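Local structure of pyrethroid hydrolase (Sphingobium faniae, 5Y5R) at residues Leu195-Leu200 and Ala222-Pro227; Asp37-Thr42 and Thr58-Asp63; Val3-Leu8 and Ala66-Gln71; Ala96-Leu101 and Leu190-Leu195. The protein hydrolyses the carboxylic ester bond of pyrethroid insecticides such as cypermethrin and permethrin, as a member of the alpha/beta hydrolase superfamily. All blocks are in the same frame, centred on the assembly; numbering follows the deposited sequence.

Contacts 1, 3 and 4 reach the six-stranded parallel sheet; contact 2 lies outside it, on a loop and the start of helix 59-67. Contact 4 pairs strands 95-101 and 194-199, and contact 1 carries on from the shared Leu195 to strand 222-226, at one edge of the sheet; their centres are about 13 Å apart. Contact 3 joins strand 3-9 to the chain leaving helix 59-67, its centre about 14 Å from that of contact 4. Along the chain, contact 2 falls between the segments of contact 3; contacts 4 and 1 follow. Contacts 2 and 3 share helix 59-67 and touch through Val61 and Ile7. Contacts 1 and 2, centres about 26 Å apart, lie on opposite sides of the chain's centre.

Contact 1 (Leu195-Leu200 and Ala222-Pro227); sequences LYIEAL and AVVSLP
Strands 195-199 and 222-226 run parallel, 20° apart, and with helix 207-216 form a beta-alpha-beta unit at one edge of the alpha/beta hydrolase sheet. Of the backbone hydrogen bonds, Tyr196 N to Ala222 O (2.8 Å) and Leu200 N to Leu226 O are almost straight; Val224 N to Tyr196 O, Glu198 N to Val224 O and Leu226 N to Glu198 O are more bent (none above 159°). Apolar packing occupies the face of Leu195, Ile197, Val224 and Leu226. There Ile197 and Val224 lie side by side, Ile197 CG1 to Val224 CG2 at 3.7 Å, and the Ile197 and Leu226 side chains cross obliquely, Ile197 CG2 being 3.5 Å from Leu226 CG. Leu240 of helix 237-249 packs on Ile197 and Leu226. On the other face Glu198, its CG beside the backbone N (chi1 -45°), crosses Val223 obliquely, and its OE2 makes a salt bridge to Arg211. An alanine here would remove the carboxylate, with its bonds to Ser225 and Arg211, and would probably loosen the strand pair against helix 207-216. The Ala199 side chain is about 4 Å from that of Asp202 in the probable charge relay. Ser225 OG donates to Glu198 OE1 at 2.6 Å, arriving from above the carboxylate plane.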
loop_
_atom_site.group_PDB
_atom_site.type_symbol
_atom_site.label_atom_id
_atom_site.label_comp_id
_atom_site.label_asym_id
_atom_site.label_seq_id
_atom_site.Cartn_x
_atom_site.Cartn_y
_atom_site.Cartn_z
ATOM N N LEU A 195 -3.086 -11.959 -1.696
ATOM C CA LEU A 195 -3.609 -11.586 -3.004
ATOM C C LEU A 195 -2.861 -10.361 -3.512
ATOM O O LEU A 195 -2.688 -9.380 -2.770
ATOM C CB LEU A 195 -5.120 -11.325 -2.927
ATOM C CG LEU A 195 -5.795 -10.582 -4.071
ATOM C CD1 LEU A 195 -5.722 -11.430 -5.324
ATOM C CD2 LEU A 195 -7.253 -10.306 -3.692
ATOM N N TYR A 196 -2.410 -10.428 -4.767
ATOM C CA TYR A 196 -1.844 -9.291 -5.476
ATOM C C TYR A 196 -2.844 -8.807 -6.521
ATOM O O TYR A 196 -3.237 -9.565 -7.408
ATOM C CB TYR A 196 -0.519 -9.650 -6.157
ATOM C CG TYR A 196 0.357 -8.435 -6.430
ATOM C CD1 TYR A 196 0.157 -7.636 -7.541
ATOM C CD2 TYR A 196 1.357 -8.081 -5.546
ATOM C CE1 TYR A 196 0.964 -6.516 -7.771
ATOM C CE2 TYR A 196 2.154 -6.973 -5.764
ATOM C CZ TYR A 196 1.958 -6.196 -6.863
ATOM O OH TYR A 196 2.768 -5.095 -7.031
ATOM N N ILE A 197 -3.235 -7.544 -6.432
ATOM C CA ILE A 197 -4.057 -6.904 -7.457
ATOM C C ILE A 197 -3.123 -6.050 -8.289
ATOM O O ILE A 197 -2.638 -5.020 -7.807
ATOM C CB ILE A 197 -5.188 -6.052 -6.855
ATOM C CG1 ILE A 197 -6.050 -6.885 -5.907
ATOM C CG2 ILE A 197 -6.035 -5.433 -7.974
ATOM C CD1 ILE A 197 -7.289 -6.163 -5.412
ATOM N N GLU A 198 -2.848 -6.497 -9.521
ATOM C CA GLU A 198 -1.992 -5.769 -10.435
ATOM C C GLU A 198 -2.790 -4.648 -11.068
ATOM O O GLU A 198 -3.972 -4.809 -11.385
ATOM C CB GLU A 198 -1.464 -6.654 -11.584
ATOM C CG GLU A 198 -0.937 -8.014 -11.259
ATOM C CD GLU A 198 -0.634 -8.830 -12.542
ATOM O OE1 GLU A 198 -1.442 -8.809 -13.496
ATOM O OE2 GLU A 198 0.412 -9.483 -12.600
ATOM N N ALA A 199 -2.115 -3.535 -11.302
ATOM C CA ALA A 199 -2.600 -2.429 -12.126
ATOM C C ALA A 199 -1.831 -2.513 -13.444
ATOM O O ALA A 199 -0.631 -2.221 -13.472
ATOM C CB ALA A 199 -2.382 -1.096 -11.418
ATOM N N LEU A 200 -2.499 -2.997 -14.509
ATOM C CA LEU A 200 -1.804 -3.352 -15.747
ATOM C C LEU A 200 -1.067 -2.176 -16.396
ATOM O O LEU A 200 -0.018 -2.380 -17.028
ATOM C CB LEU A 200 -2.781 -3.960 -16.735
ATOM C CG LEU A 200 -3.337 -5.289 -16.217
ATOM C CD1 LEU A 200 -4.486 -5.810 -17.089
ATOM C CD2 LEU A 200 -2.208 -6.301 -16.152
ATOM N N ALA A 222 -2.110 -15.328 -4.837
ATOM C CA ALA A 222 -3.217 -15.194 -5.770
ATOM C C ALA A 222 -3.107 -13.853 -6.485
ATOM O O ALA A 222 -2.501 -12.901 -5.972
ATOM C CB ALA A 222 -4.559 -15.306 -5.043
ATOM N N VAL A 223 -3.679 -13.772 -7.686
ATOM C CA VAL A 223 -3.524 -12.564 -8.491
ATOM C C VAL A 223 -4.825 -12.250 -9.221
ATOM O O VAL A 223 -5.452 -13.137 -9.800
ATOM C CB VAL A 223 -2.354 -12.711 -9.489
ATOM C CG1 VAL A 223 -2.610 -13.860 -10.423
ATOM C CG2 VAL A 223 -2.135 -11.409 -10.256
ATOM N N VAL A 224 -5.252 -10.992 -9.167
ATOM C CA VAL A 224 -6.254 -10.470 -10.084
ATOM C C VAL A 224 -5.681 -9.229 -10.754
ATOM O O VAL A 224 -4.867 -8.494 -10.183
ATOM C CB VAL A 224 -7.627 -10.203 -9.412
ATOM C CG1 VAL A 224 -8.029 -11.380 -8.558
ATOM C CG2 VAL A 224 -7.577 -8.989 -8.554
ATOM N N SER A 225 -6.053 -9.038 -12.005
ATOM C CA SER A 225 -5.502 -7.969 -12.827
ATOM C C SER A 225 -6.576 -6.930 -13.094
ATOM O O SER A 225 -7.699 -7.285 -13.456
ATOM C CB SER A 225 -4.993 -8.525 -14.160
ATOM O OG SER A 225 -3.963 -9.461 -13.946
ATOM N N LEU A 226 -6.226 -5.651 -12.918
ATOM C CA LEU A 226 -7.110 -4.543 -13.220
ATOM C C LEU A 226 -6.505 -3.718 -14.344
ATOM O O LEU A 226 -5.281 -3.541 -14.372
ATOM C CB LEU A 226 -7.294 -3.642 -12.001
ATOM C CG LEU A 226 -7.897 -4.172 -10.717
ATOM C CD1 LEU A 226 -7.980 -2.985 -9.746
ATOM C CD2 LEU A 226 -9.264 -4.808 -10.954
ATOM N N PRO A 227 -7.355 -3.186 -15.332
ATOM C CA PRO A 227 -6.839 -2.355 -16.437
ATOM C C PRO A 227 -6.683 -0.877 -16.062
ATOM O O PRO A 227 -7.260 0.008 -16.692
ATOM C CB PRO A 227 -7.910 -2.560 -17.510
ATOM C CG PRO A 227 -9.188 -2.736 -16.706
ATOM C CD PRO A 227 -8.815 -3.372 -15.404
#

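Contact 2 (Asp37-Thr42 and Thr58-Asp63); sequences DLTGHT and TRPVAD
A type II beta turn, Leu38 to His41, follows strand 32-34 of the alpha/beta hydrolase fold and packs against the first turn of helix 59-67. The Pro60 ring is the main feature: its CB and CG lie against Asp37 O, just before the turn, and CD against Thr39 OG1 within it. Pro60 CG touches Asp37 O at 3.4 Å, and CD lies equally near Thr39 OG1, the Thr39 side chain crossing the ring at about a right angle. Thr39 holds OG1 beside its backbone N (chi1 -61°), and that oxygen's polar partner is His56 O. Leu38 takes a different path. Its CG stands beside the backbone N (chi1 -68°); CD1 continues anti, and the other methyl, CD2, meets Val61 CG2 at 4.0 Å, the two side chains crossing obliquely. Ile9 of strand 3-9 touches both of these side chains, so the pair is part of the packing between helix and sheet. The turn itself is closed by His41 N donating to Leu38 O (3.1 Å), and Gly40 takes the positive phi (87°) of its third position. Across the mouth of the loop, Thr42 OG1 donates to the anti lone pair of Asp37 OD2 at 2.8 Å, an oxygen salt-bridged to Arg15.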
loop_
_atom_site.group_PDB
_atom_site.type_symbol
_atom_site.label_atom_id
_atom_site.label_comp_id
_atom_site.label_asym_id
_atom_site.label_seq_id
_atom_site.Cartn_x
_atom_site.Cartn_y
_atom_site.Cartn_z
ATOM N N ASP A 37 -4.617 7.302 8.689
ATOM C CA ASP A 37 -3.309 7.903 8.444
ATOM C C ASP A 37 -2.220 7.124 9.188
ATOM O O ASP A 37 -2.313 6.901 10.397
ATOM C CB ASP A 37 -3.322 9.360 8.908
ATOM C CG ASP A 37 -4.196 10.264 8.051
ATOM O OD1 ASP A 37 -4.541 9.915 6.888
ATOM O OD2 ASP A 37 -4.586 11.335 8.571
ATOM N N LEU A 38 -1.169 6.715 8.486
ATOM C CA LEU A 38 -0.052 6.167 9.235
ATOM C C LEU A 38 0.641 7.319 9.980
ATOM O O LEU A 38 0.256 8.480 9.862
ATOM C CB LEU A 38 0.897 5.382 8.310
ATOM C CG LEU A 38 0.350 4.069 7.711
ATOM C CD1 LEU A 38 1.389 3.275 6.891
ATOM C CD2 LEU A 38 -0.133 3.179 8.803
ATOM N N THR A 39 1.581 6.970 10.849
ATOM C CA THR A 39 2.269 7.980 11.638
ATOM C C THR A 39 3.033 8.927 10.725
ATOM O O THR A 39 3.648 8.502 9.742
ATOM C CB THR A 39 3.198 7.305 12.644
ATOM O OG1 THR A 39 2.408 6.482 13.509
ATOM C CG2 THR A 39 3.976 8.319 13.462
ATOM N N GLY A 40 2.926 10.229 11.008
ATOM C CA GLY A 40 3.533 11.256 10.184
ATOM C C GLY A 40 2.672 11.707 9.030
ATOM O O GLY A 40 3.088 12.583 8.269
ATOM N N HIS A 41 1.502 11.108 8.840
ATOM C CA HIS A 41 0.668 11.432 7.692
ATOM C C HIS A 41 -0.534 12.295 8.058
ATOM O O HIS A 41 -1.445 12.458 7.234
ATOM C CB HIS A 41 0.242 10.131 6.989
ATOM C CG HIS A 41 1.364 9.457 6.262
ATOM N ND1 HIS A 41 1.536 9.560 4.899
ATOM C CD2 HIS A 41 2.436 8.775 6.722
ATOM C CE1 HIS A 41 2.637 8.923 4.546
ATOM N NE2 HIS A 41 3.199 8.434 5.631
ATOM N N THR A 42 -0.560 12.874 9.252
ATOM C CA THR A 42 -1.648 13.776 9.632
ATOM C C THR A 42 -1.115 15.176 9.898
ATOM O O THR A 42 -0.312 15.354 10.831
ATOM C CB THR A 42 -2.368 13.204 10.848
ATOM O OG1 THR A 42 -2.677 11.829 10.580
ATOM C CG2 THR A 42 -3.639 13.988 11.151
ATOM N N THR A 58 3.429 1.922 11.902
ATOM C CA THR A 58 2.241 1.114 11.663
ATOM C C THR A 58 1.306 1.081 12.868
ATOM O O THR A 58 0.304 0.348 12.853
ATOM C CB THR A 58 2.640 -0.317 11.282
ATOM O OG1 THR A 58 3.597 -0.857 12.207
ATOM C CG2 THR A 58 3.303 -0.304 9.917
ATOM N N ARG A 59 1.580 1.890 13.888
ATOM C CA ARG A 59 0.844 1.749 15.142
ATOM C C ARG A 59 -0.623 2.163 15.036
ATOM O O ARG A 59 -1.469 1.546 15.700
ATOM C CB ARG A 59 1.564 2.548 16.247
ATOM C CG ARG A 59 1.035 2.324 17.665
ATOM C CD ARG A 59 2.134 2.566 18.693
ATOM N NE ARG A 59 2.584 3.952 18.824
ATOM C CZ ARG A 59 3.788 4.289 19.288
ATOM N NH1 ARG A 59 4.665 3.336 19.630
ATOM N NH2 ARG A 59 4.129 5.572 19.392
ATOM N N PRO A 60 -0.997 3.122 14.184
ATOM C CA PRO A 60 -2.433 3.357 13.984
ATOM C C PRO A 60 -3.207 2.140 13.499
ATOM O O PRO A 60 -4.399 2.045 13.783
ATOM C CB PRO A 60 -2.464 4.500 12.964
ATOM C CG PRO A 60 -1.208 5.238 13.200
ATOM C CD PRO A 60 -0.191 4.234 13.636
ATOM N N VAL A 61 -2.591 1.230 12.745
ATOM C CA VAL A 61 -3.297 0.017 12.338
ATOM C C VAL A 61 -3.315 -1.002 13.459
ATOM O O VAL A 61 -4.355 -1.612 13.734
ATOM C CB VAL A 61 -2.655 -0.571 11.078
ATOM C CG1 VAL A 61 -3.256 -1.947 10.765
ATOM C CG2 VAL A 61 -2.801 0.413 9.932
ATOM N N ALA A 62 -2.190 -1.156 14.163
ATOM C CA ALA A 62 -2.153 -2.090 15.277
ATOM C C ALA A 62 -3.230 -1.727 16.287
ATOM O O ALA A 62 -3.868 -2.612 16.871
ATOM C CB ALA A 62 -0.771 -2.093 15.933
ATOM N N ASP A 63 -3.457 -0.418 16.477
ATOM C CA ASP A 63 -4.556 0.053 17.314
ATOM C C ASP A 63 -5.908 -0.449 16.809
ATOM O O ASP A 63 -6.737 -0.906 17.600
ATOM C CB ASP A 63 -4.579 1.581 17.371
ATOM C CG ASP A 63 -3.299 2.195 17.945
ATOM O OD1 ASP A 63 -2.555 1.513 18.689
ATOM O OD2 ASP A 63 -3.068 3.395 17.674
#

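Contact 3 (Val3-Leu8 and Ala66-Gln71); sequences VTDIIL and ARAEGQ
The backbone of residues 3-5 meets residues 70-71 in the first parallel bridge between strand 3-9 and strand 71-77, with Val3 and Gln71 CA atoms 4.5 Å apart. A single acceptor serves the junction. Gln71 O takes Thr4 N at 3.0 Å in the plane of its carbonyl (N-H...O angle 163°), and Asp5 N is a weak second donor at 3.5 Å. This double use goes with the backbone of Thr4, whose psi of -28° departs from extended geometry, so that Thr4 and Asp5 both direct their side chains at the partner segment. The irregularity resembles a beta bulge. Val3 CG2 meets Gln71 CB at 4.2 Å, the two side chains crossing at about a right angle; Gln71 then bends away at chi2, and its NE2 bonds to Asp93 O. Thr4 lies over Gly70, where a beta carbon would come within 2.6 Å of Thr4 OG1, a clash that the glycine avoids. Asp5 OD1 rests against Ala68 CB at 3.6 Å; it is buried without any polar partner in the model, whereas OD2 is hydrogen-bonded to His34 NE2. An alanine here would remove the carboxylate and with it the bond to His34, and is likely to leave the Ala68 methyl less well packed. Strand 3-9 runs between strands 32-34 and 71-77, Ile7 packs against Val61, Ile64 and Leu65 of helix 59-67, and Ala96, near the beginning of the segment 96-101 that neighbours strand 71-77, touches both Val3 and Gln71.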
loop_
_atom_site.group_PDB
_atom_site.type_symbol
_atom_site.label_atom_id
_atom_site.label_comp_id
_atom_site.label_asym_id
_atom_site.label_seq_id
_atom_site.Cartn_x
_atom_site.Cartn_y
_atom_site.Cartn_z
ATOM N N VAL A 3 -14.357 -12.627 9.362
ATOM C CA VAL A 3 -13.751 -11.364 8.951
ATOM C C VAL A 3 -14.776 -10.254 9.130
ATOM O O VAL A 3 -15.811 -10.245 8.449
ATOM C CB VAL A 3 -13.272 -11.413 7.499
ATOM C CG1 VAL A 3 -12.804 -10.029 7.088
ATOM C CG2 VAL A 3 -12.183 -12.457 7.343
ATOM N N THR A 4 -14.434 -9.278 9.984
ATOM C CA THR A 4 -15.283 -8.171 10.419
ATOM C C THR A 4 -14.813 -6.811 9.949
ATOM O O THR A 4 -15.629 -5.890 9.807
ATOM C CB THR A 4 -15.329 -8.141 11.954
ATOM O OG1 THR A 4 -15.661 -9.445 12.453
ATOM C CG2 THR A 4 -16.346 -7.119 12.474
ATOM N N ASP A 5 -13.513 -6.661 9.735
ATOM C CA ASP A 5 -12.908 -5.377 9.456
ATOM C C ASP A 5 -12.012 -5.501 8.239
ATOM O O ASP A 5 -11.345 -6.523 8.055
ATOM C CB ASP A 5 -12.095 -4.923 10.638
ATOM C CG ASP A 5 -12.948 -4.657 11.861
ATOM O OD1 ASP A 5 -13.506 -5.639 12.427
ATOM O OD2 ASP A 5 -13.038 -3.475 12.260
ATOM N N ILE A 6 -11.998 -4.455 7.419
ATOM C CA ILE A 6 -11.049 -4.313 6.320
ATOM C C ILE A 6 -10.299 -3.013 6.559
ATOM O O ILE A 6 -10.926 -1.968 6.784
ATOM C CB ILE A 6 -11.743 -4.300 4.942
ATOM C CG1 ILE A 6 -12.428 -5.628 4.656
ATOM C CG2 ILE A 6 -10.763 -4.018 3.812
ATOM C CD1 ILE A 6 -13.179 -5.631 3.334
ATOM N N ILE A 7 -8.967 -3.073 6.501
ATOM C CA ILE A 7 -8.122 -1.911 6.771
ATOM C C ILE A 7 -7.352 -1.598 5.487
ATOM O O ILE A 7 -6.632 -2.464 4.973
ATOM C CB ILE A 7 -7.177 -2.161 7.957
ATOM C CG1 ILE A 7 -7.965 -2.540 9.222
ATOM C CG2 ILE A 7 -6.217 -0.947 8.178
ATOM C CD1 ILE A 7 -7.124 -3.020 10.373
ATOM N N LEU A 8 -7.601 -0.413 4.915
ATOM C CA LEU A 8 -6.952 0.055 3.687
ATOM C C LEU A 8 -5.843 1.022 4.070
ATOM O O LEU A 8 -6.118 2.070 4.687
ATOM C CB LEU A 8 -7.919 0.779 2.747
ATOM C CG LEU A 8 -9.321 0.172 2.588
ATOM C CD1 LEU A 8 -10.204 1.018 1.719
ATOM C CD2 LEU A 8 -9.178 -1.278 2.090
ATOM N N ALA A 66 -6.405 -4.087 17.280
ATOM C CA ALA A 66 -6.572 -4.404 18.689
ATOM C C ALA A 66 -8.043 -4.503 19.068
ATOM O O ALA A 66 -8.439 -5.409 19.812
ATOM C CB ALA A 66 -5.877 -3.334 19.533
ATOM N N ARG A 67 -8.868 -3.584 18.575
ATOM C CA ARG A 67 -10.264 -3.507 18.987
ATOM C C ARG A 67 -11.214 -4.126 17.975
ATOM O O ARG A 67 -12.431 -3.980 18.114
ATOM C CB ARG A 67 -10.653 -2.054 19.259
ATOM C CG ARG A 67 -9.948 -1.071 18.344
ATOM C CD ARG A 67 -10.528 0.348 18.488
ATOM N NE ARG A 67 -11.461 0.700 17.426
ATOM C CZ ARG A 67 -12.506 1.511 17.604
ATOM N NH1 ARG A 67 -13.312 1.798 16.602
ATOM N NH2 ARG A 67 -12.778 2.021 18.795
ATOM N N ALA A 68 -10.696 -4.815 16.965
ATOM C CA ALA A 68 -11.580 -5.496 16.030
ATOM C C ALA A 68 -12.257 -6.681 16.708
ATOM O O ALA A 68 -11.637 -7.409 17.489
ATOM C CB ALA A 68 -10.809 -5.961 14.805
ATOM N N GLU A 69 -13.543 -6.870 16.395
ATOM C CA GLU A 69 -14.294 -7.996 16.949
ATOM C C GLU A 69 -13.729 -9.325 16.460
ATOM O O GLU A 69 -13.436 -10.223 17.261
ATOM C CB GLU A 69 -15.781 -7.860 16.583
ATOM C CG GLU A 69 -16.686 -8.879 17.258
ATOM C CD GLU A 69 -18.161 -8.741 16.867
ATOM O OE1 GLU A 69 -18.669 -7.599 16.730
ATOM O OE2 GLU A 69 -18.815 -9.792 16.701
ATOM N N GLY A 70 -13.540 -9.454 15.145
ATOM C CA GLY A 70 -13.030 -10.671 14.533
ATOM C C GLY A 70 -11.708 -10.488 13.803
ATOM O O GLY A 70 -10.809 -9.809 14.302
ATOM N N GLN A 71 -11.563 -11.126 12.643
ATOM C CA GLN A 71 -10.359 -11.053 11.823
ATOM C C GLN A 71 -10.431 -9.869 10.869
ATOM O O GLN A 71 -11.512 -9.396 10.530
ATOM C CB GLN A 71 -10.188 -12.328 11.004
ATOM C CG GLN A 71 -10.145 -13.545 11.862
ATOM C CD GLN A 71 -8.792 -13.742 12.456
ATOM O OE1 GLN A 71 -7.878 -14.266 11.813
ATOM N NE2 GLN A 71 -8.631 -13.275 13.690
#

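Contact 4 (Ala96-Leu101 and Leu190-Leu195); sequences AGLIYL and LEIPRL
The Tyr100 ring presents its edge to the neighbouring strand: Leu195 O lies in the ring plane, 3.8 Å from CD1, and the phenol oxygen bonds to Ser85 OG of helix 80-90. The second flat group, the Arg194 guanidinium, has the Leu190 carbonyl at its edge, where NH1 donates to Leu190 O at 2.8 Å; the donor arrives 41° above that carbonyl's plane. NH2 bonds to Pro220 O, a second carbonyl grip on the group. Ile192 CG2, anti to its backbone N, lies over Gly97, and the Ile192 and Leu98 side chains cross obliquely, Ile192 CG2 being 3.8 Å from Leu98 CG. Three hydrogen bonds, each nearly along its C=O axis, fix the parallel register: Leu98 N to Pro193 O, Leu195 N to Leu98 O (2.8 Å), and Tyr100 N to Leu195 O (2.7 Å). On the face of Ile99 and Leu195, Phe247 of helix 237-249 packs against both side chains, while Leu98 and Ile192 meet Ala88 of helix 80-90. Strands 95-101 and 194-199 are thus adjacent although 88 residues separate the two segments, consistent with the alpha/beta hydrolase fold, where a cap region is commonly inserted between core strands.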
loop_
_atom_site.group_PDB
_atom_site.type_symbol
_atom_site.label_atom_id
_atom_site.label_comp_id
_atom_site.label_asym_id
_atom_site.label_seq_id
_atom_site.Cartn_x
_atom_site.Cartn_y
_atom_site.Cartn_z
ATOM N N ALA A 96 -6.441 -12.164 8.742
ATOM C CA ALA A 96 -6.941 -13.289 7.960
ATOM C C ALA A 96 -6.539 -13.232 6.489
ATOM O O ALA A 96 -6.727 -14.228 5.781
ATOM C CB ALA A 96 -8.467 -13.359 8.062
ATOM N N GLY A 97 -6.064 -12.090 5.995
ATOM C CA GLY A 97 -5.734 -11.966 4.588
ATOM C C GLY A 97 -4.898 -10.740 4.291
ATOM O O GLY A 97 -4.998 -9.714 4.974
ATOM N N LEU A 98 -4.078 -10.840 3.248
ATOM C CA LEU A 98 -3.213 -9.741 2.819
ATOM C C LEU A 98 -3.486 -9.398 1.362
ATOM O O LEU A 98 -3.436 -10.270 0.491
ATOM C CB LEU A 98 -1.728 -10.096 2.993
ATOM C CG LEU A 98 -1.252 -10.237 4.443
ATOM C CD1 LEU A 98 0.179 -10.750 4.486
ATOM C CD2 LEU A 98 -1.365 -8.914 5.219
ATOM N N ILE A 99 -3.740 -8.128 1.089
ATOM C CA ILE A 99 -3.995 -7.670 -0.265
ATOM C C ILE A 99 -2.930 -6.654 -0.648
ATOM O O ILE A 99 -2.833 -5.595 -0.017
ATOM C CB ILE A 99 -5.384 -7.037 -0.381
ATOM C CG1 ILE A 99 -6.480 -8.024 0.038
ATOM C CG2 ILE A 99 -5.622 -6.571 -1.804
ATOM C CD1 ILE A 99 -7.829 -7.415 -0.071
ATOM N N TYR A 100 -2.187 -6.936 -1.715
ATOM C CA TYR A 100 -1.144 -6.044 -2.227
ATOM C C TYR A 100 -1.643 -5.395 -3.516
ATOM O O TYR A 100 -1.665 -6.036 -4.574
ATOM C CB TYR A 100 0.169 -6.803 -2.451
ATOM C CG TYR A 100 0.785 -7.371 -1.203
ATOM C CD1 TYR A 100 0.344 -8.577 -0.669
ATOM C CD2 TYR A 100 1.788 -6.703 -0.545
ATOM C CE1 TYR A 100 0.899 -9.120 0.458
ATOM C CE2 TYR A 100 2.342 -7.222 0.593
ATOM C CZ TYR A 100 1.887 -8.430 1.106
ATOM O OH TYR A 100 2.468 -8.968 2.236
ATOM N N LEU A 101 -2.004 -4.119 -3.443
ATOM C CA LEU A 101 -2.587 -3.377 -4.559
ATOM C C LEU A 101 -1.494 -2.560 -5.242
ATOM O O LEU A 101 -1.171 -1.445 -4.806
ATOM C CB LEU A 101 -3.746 -2.494 -4.077
ATOM C CG LEU A 101 -4.370 -1.546 -5.106
ATOM C CD1 LEU A 101 -4.868 -2.263 -6.380
ATOM C CD2 LEU A 101 -5.489 -0.741 -4.468
ATOM N N LEU A 190 3.424 -16.446 7.060
ATOM C CA LEU A 190 3.451 -16.923 5.681
ATOM C C LEU A 190 2.301 -17.874 5.349
ATOM O O LEU A 190 2.140 -18.244 4.181
ATOM C CB LEU A 190 4.792 -17.588 5.385
ATOM C CG LEU A 190 5.966 -16.598 5.416
ATOM C CD1 LEU A 190 7.276 -17.369 5.417
ATOM C CD2 LEU A 190 5.882 -15.691 4.217
ATOM N N GLU A 191 1.483 -18.247 6.325
ATOM C CA GLU A 191 0.276 -19.005 6.032
ATOM C C GLU A 191 -0.906 -18.103 5.740
ATOM O O GLU A 191 -1.959 -18.579 5.312
ATOM C CB GLU A 191 -0.092 -19.895 7.218
ATOM C CG GLU A 191 1.083 -20.481 7.949
ATOM C CD GLU A 191 0.706 -21.718 8.680
ATOM O OE1 GLU A 191 0.772 -22.788 8.059
ATOM O OE2 GLU A 191 0.342 -21.634 9.866
ATOM N N ILE A 192 -0.771 -16.818 5.994
ATOM C CA ILE A 192 -1.880 -15.912 5.736
ATOM C C ILE A 192 -2.114 -15.868 4.229
ATOM O O ILE A 192 -1.143 -15.695 3.463
ATOM C CB ILE A 192 -1.551 -14.531 6.289
ATOM C CG1 ILE A 192 -1.363 -14.576 7.808
ATOM C CG2 ILE A 192 -2.582 -13.530 5.891
ATOM C CD1 ILE A 192 -1.190 -13.173 8.446
ATOM N N PRO A 193 -3.345 -16.069 3.753
ATOM C CA PRO A 193 -3.605 -15.973 2.309
ATOM C C PRO A 193 -3.227 -14.599 1.776
ATOM O O PRO A 193 -3.490 -13.568 2.401
ATOM C CB PRO A 193 -5.109 -16.224 2.195
ATOM C CG PRO A 193 -5.450 -17.049 3.401
ATOM C CD PRO A 193 -4.501 -16.592 4.499
ATOM N N ARG A 194 -2.644 -14.596 0.584
ATOM C CA ARG A 194 -2.099 -13.392 -0.030
ATOM C C ARG A 194 -2.734 -13.200 -1.397
ATOM O O ARG A 194 -2.981 -14.174 -2.127
ATOM C CB ARG A 194 -0.566 -13.490 -0.181
ATOM C CG ARG A 194 0.209 -13.591 1.114
ATOM C CD ARG A 194 1.704 -13.857 0.835
ATOM N NE ARG A 194 1.954 -15.162 0.214
ATOM C CZ ARG A 194 2.225 -16.261 0.910
ATOM N NH1 ARG A 194 2.278 -16.191 2.234
ATOM N NH2 ARG A 194 2.443 -17.426 0.294
ATOM N N LEU A 195 -3.086 -11.959 -1.696
ATOM C CA LEU A 195 -3.609 -11.586 -3.004
ATOM C C LEU A 195 -2.861 -10.361 -3.512
ATOM O O LEU A 195 -2.688 -9.380 -2.770
ATOM C CB LEU A 195 -5.120 -11.325 -2.927
ATOM C CG LEU A 195 -5.795 -10.582 -4.071
ATOM C CD1 LEU A 195 -5.722 -11.430 -5.324
ATOM C CD2 LEU A 195 -7.253 -10.306 -3.692
#